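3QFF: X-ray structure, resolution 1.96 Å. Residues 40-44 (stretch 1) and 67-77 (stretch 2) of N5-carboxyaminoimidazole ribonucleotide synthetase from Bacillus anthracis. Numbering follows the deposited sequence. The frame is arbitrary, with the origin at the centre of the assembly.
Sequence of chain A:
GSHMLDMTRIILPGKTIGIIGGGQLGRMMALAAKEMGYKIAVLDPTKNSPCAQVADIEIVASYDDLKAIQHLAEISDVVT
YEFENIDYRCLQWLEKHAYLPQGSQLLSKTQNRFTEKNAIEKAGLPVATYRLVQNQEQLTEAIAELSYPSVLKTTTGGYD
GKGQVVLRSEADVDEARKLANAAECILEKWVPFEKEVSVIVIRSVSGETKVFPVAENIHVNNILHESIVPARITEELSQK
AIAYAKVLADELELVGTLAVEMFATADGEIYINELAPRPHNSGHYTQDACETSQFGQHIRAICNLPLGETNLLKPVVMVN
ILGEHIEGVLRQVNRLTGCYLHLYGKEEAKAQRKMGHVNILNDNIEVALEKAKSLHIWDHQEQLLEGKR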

# COMPACT_ATOMS: atom_id res chain seq x y z
N ILE A 40 -9.19 12.95 -2.41
CA ILE A 40 -8.06 13.76 -1.97
C ILE A 40 -8.02 15.12 -2.68
O ILE A 40 -8.09 15.19 -3.92
CB ILE A 40 -6.70 13.03 -2.22
CG1 ILE A 40 -6.67 11.66 -1.52
CG2 ILE A 40 -5.49 13.93 -1.81
CD1 ILE A 40 -6.73 11.72 0.00
N ALA A 41 -7.90 16.18 -1.89
CA ALA A 41 -7.59 17.52 -2.41
C ALA A 41 -6.24 17.96 -1.86
O ALA A 41 -5.93 17.71 -0.69
CB ALA A 41 -8.68 18.53 -2.03
N VAL A 42 -5.41 18.59 -2.69
CA VAL A 42 -4.10 19.06 -2.23
C VAL A 42 -3.89 20.51 -2.63
O VAL A 42 -4.33 20.95 -3.69
CB VAL A 42 -2.93 18.15 -2.77
CG1 VAL A 42 -2.98 18.02 -4.29
CG2 VAL A 42 -1.55 18.67 -2.32
N LEU A 43 -3.22 21.26 -1.76
CA LEU A 43 -2.73 22.61 -2.07
C LEU A 43 -1.20 22.63 -2.01
O LEU A 43 -0.61 22.16 -1.03
CB LEU A 43 -3.32 23.64 -1.12
CG LEU A 43 -2.96 25.13 -1.25
CD1 LEU A 43 -4.01 25.95 -0.54
CD2 LEU A 43 -1.58 25.46 -0.67
N ASP A 44 -0.59 23.22 -3.04
CA ASP A 44 0.87 23.23 -3.21
C ASP A 44 1.24 24.33 -4.21
O ASP A 44 0.51 24.56 -5.17
CB ASP A 44 1.34 21.86 -3.73
CG ASP A 44 2.87 21.71 -3.69
OD1 ASP A 44 3.53 22.11 -4.67
OD2 ASP A 44 3.41 21.18 -2.69
N LYS A 67 -6.89 32.95 1.02
CA LYS A 67 -8.01 32.62 0.13
C LYS A 67 -7.91 31.19 -0.43
O LYS A 67 -8.91 30.48 -0.51
CB LYS A 67 -8.11 33.62 -1.03
CG LYS A 67 -8.20 35.10 -0.62
CD LYS A 67 -9.61 35.58 -0.38
CE LYS A 67 -9.74 37.07 -0.73
NZ LYS A 67 -10.89 37.71 -0.04
N ALA A 68 -6.71 30.79 -0.84
CA ALA A 68 -6.51 29.43 -1.36
C ALA A 68 -6.66 28.39 -0.25
O ALA A 68 -7.31 27.37 -0.46
CB ALA A 68 -5.15 29.32 -2.04
N ILE A 69 -6.06 28.65 0.91
CA ILE A 69 -6.23 27.81 2.10
C ILE A 69 -7.73 27.63 2.41
O ILE A 69 -8.19 26.52 2.73
CB ILE A 69 -5.48 28.43 3.34
CG1 ILE A 69 -3.96 28.25 3.23
CG2 ILE A 69 -6.00 27.84 4.66
CD1 ILE A 69 -3.49 26.79 3.24
N GLN A 70 -8.48 28.73 2.29
CA GLN A 70 -9.92 28.73 2.50
C GLN A 70 -10.63 27.88 1.46
O GLN A 70 -11.55 27.14 1.79
CB GLN A 70 -10.48 30.16 2.51
CG GLN A 70 -10.26 30.86 3.85
CD GLN A 70 -10.55 32.35 3.81
OE1 GLN A 70 -10.74 32.94 2.75
NE2 GLN A 70 -10.58 32.97 4.99
N HIS A 71 -10.20 27.98 0.20
CA HIS A 71 -10.79 27.18 -0.86
C HIS A 71 -10.57 25.67 -0.62
O HIS A 71 -11.48 24.88 -0.80
CB HIS A 71 -10.28 27.61 -2.24
CG HIS A 71 -10.92 26.86 -3.37
ND1 HIS A 71 -10.21 26.41 -4.46
CD2 HIS A 71 -12.19 26.44 -3.55
CE1 HIS A 71 -11.03 25.76 -5.28
NE2 HIS A 71 -12.23 25.76 -4.74
N LEU A 72 -9.36 25.29 -0.19
CA LEU A 72 -9.08 23.90 0.18
C LEU A 72 -9.98 23.44 1.32
O LEU A 72 -10.57 22.35 1.25
CB LEU A 72 -7.61 23.72 0.60
CG LEU A 72 -7.16 22.32 1.03
CD1 LEU A 72 -7.14 21.36 -0.18
CD2 LEU A 72 -5.78 22.40 1.64
N ALA A 73 -10.10 24.26 2.35
CA ALA A 73 -10.92 23.91 3.50
C ALA A 73 -12.37 23.71 3.11
O ALA A 73 -13.01 22.76 3.56
CB ALA A 73 -10.78 24.96 4.60
N GLU A 74 -12.86 24.61 2.25
CA GLU A 74 -14.26 24.63 1.77
C GLU A 74 -14.71 23.36 1.08
O GLU A 74 -15.91 23.09 1.01
CB GLU A 74 -14.43 25.73 0.71
CG GLU A 74 -14.61 27.11 1.22
CD GLU A 74 -14.83 28.10 0.09
OE1 GLU A 74 -15.41 29.16 0.37
OE2 GLU A 74 -14.46 27.81 -1.07
N ILE A 75 -13.77 22.63 0.51
CA ILE A 75 -14.09 21.43 -0.24
C ILE A 75 -13.58 20.16 0.43
O ILE A 75 -13.69 19.06 -0.13
CB ILE A 75 -13.57 21.52 -1.67
CG1 ILE A 75 -12.03 21.48 -1.66
CG2 ILE A 75 -14.15 22.78 -2.35
CD1 ILE A 75 -11.38 21.56 -3.00
N SER A 76 -13.06 20.31 1.65
CA SER A 76 -12.50 19.19 2.41
C SER A 76 -13.33 18.89 3.66
O SER A 76 -13.73 19.79 4.38
CB SER A 76 -11.07 19.54 2.87
OG SER A 76 -10.22 19.72 1.75
N ASP A 77 -13.57 17.60 3.92
CA ASP A 77 -14.23 17.15 5.14
C ASP A 77 -13.29 17.08 6.34
O ASP A 77 -13.72 17.19 7.50
CB ASP A 77 -14.91 15.82 4.88
CG ASP A 77 -15.95 15.94 3.76
OD1 ASP A 77 -17.10 16.34 4.06
OD2 ASP A 77 -15.59 15.67 2.59

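How do the two backbones lie against each other? The strand 40-44 and the helix that begins before Lys67 run almost exactly antiparallel, at 173°, with their axes 9.0 Å apart at closest approach. That spacing is filled by a layer of side chains; no hydrogen bond crosses between the stretches, and the side-chain pairs that meet are mainly apolar. The CA atoms of Leu43 and Leu72, 6.9 Å apart, set the register.

Which strand residues face the helix? Side chains alternate along an extended strand: Ala41 and Leu43 point toward the helix, whereas Ile40 and Val42 point away. Val42 still takes part through its backbone.

How does Leu43 fit the helix surface? With chi1 at 180° and chi2 at 160°, both t, its side chain extends so that CD1 reaches the first turn of the stretch. Leu43 CD1 sits 3.6 Å from Ala68 O, a van der Waals contact since a methyl carbon offers no proper donor, and 3.9 Å from Ala68 CB. Ile69 starts out sideways, but its m, m conformation brings CD1 to 3.9 Å from Leu43 CD1.

Why does Leu72 touch both inward-facing strand residues? Its t, p rotamer spreads the two methyls along the strand: CD1 packs 3.7 Å from Ala41 CB, and CD2 lies 3.9 Å from Leu43 CB. The same Leu72 CD1 lies 4.1 Å from Val42 N, so it also touches the strand backbone.

What happens where the helix gives way to loop? Ile75, with chi1 p and chi2 t, extends its CD1 to 4.2 Å from Ala41 CB. Ser76, at chi1 -63°, turns its hydroxyl back to donate a hydrogen bond from OG to Leu72 O, at 2.7 Å, tying the loop to the last helical turn.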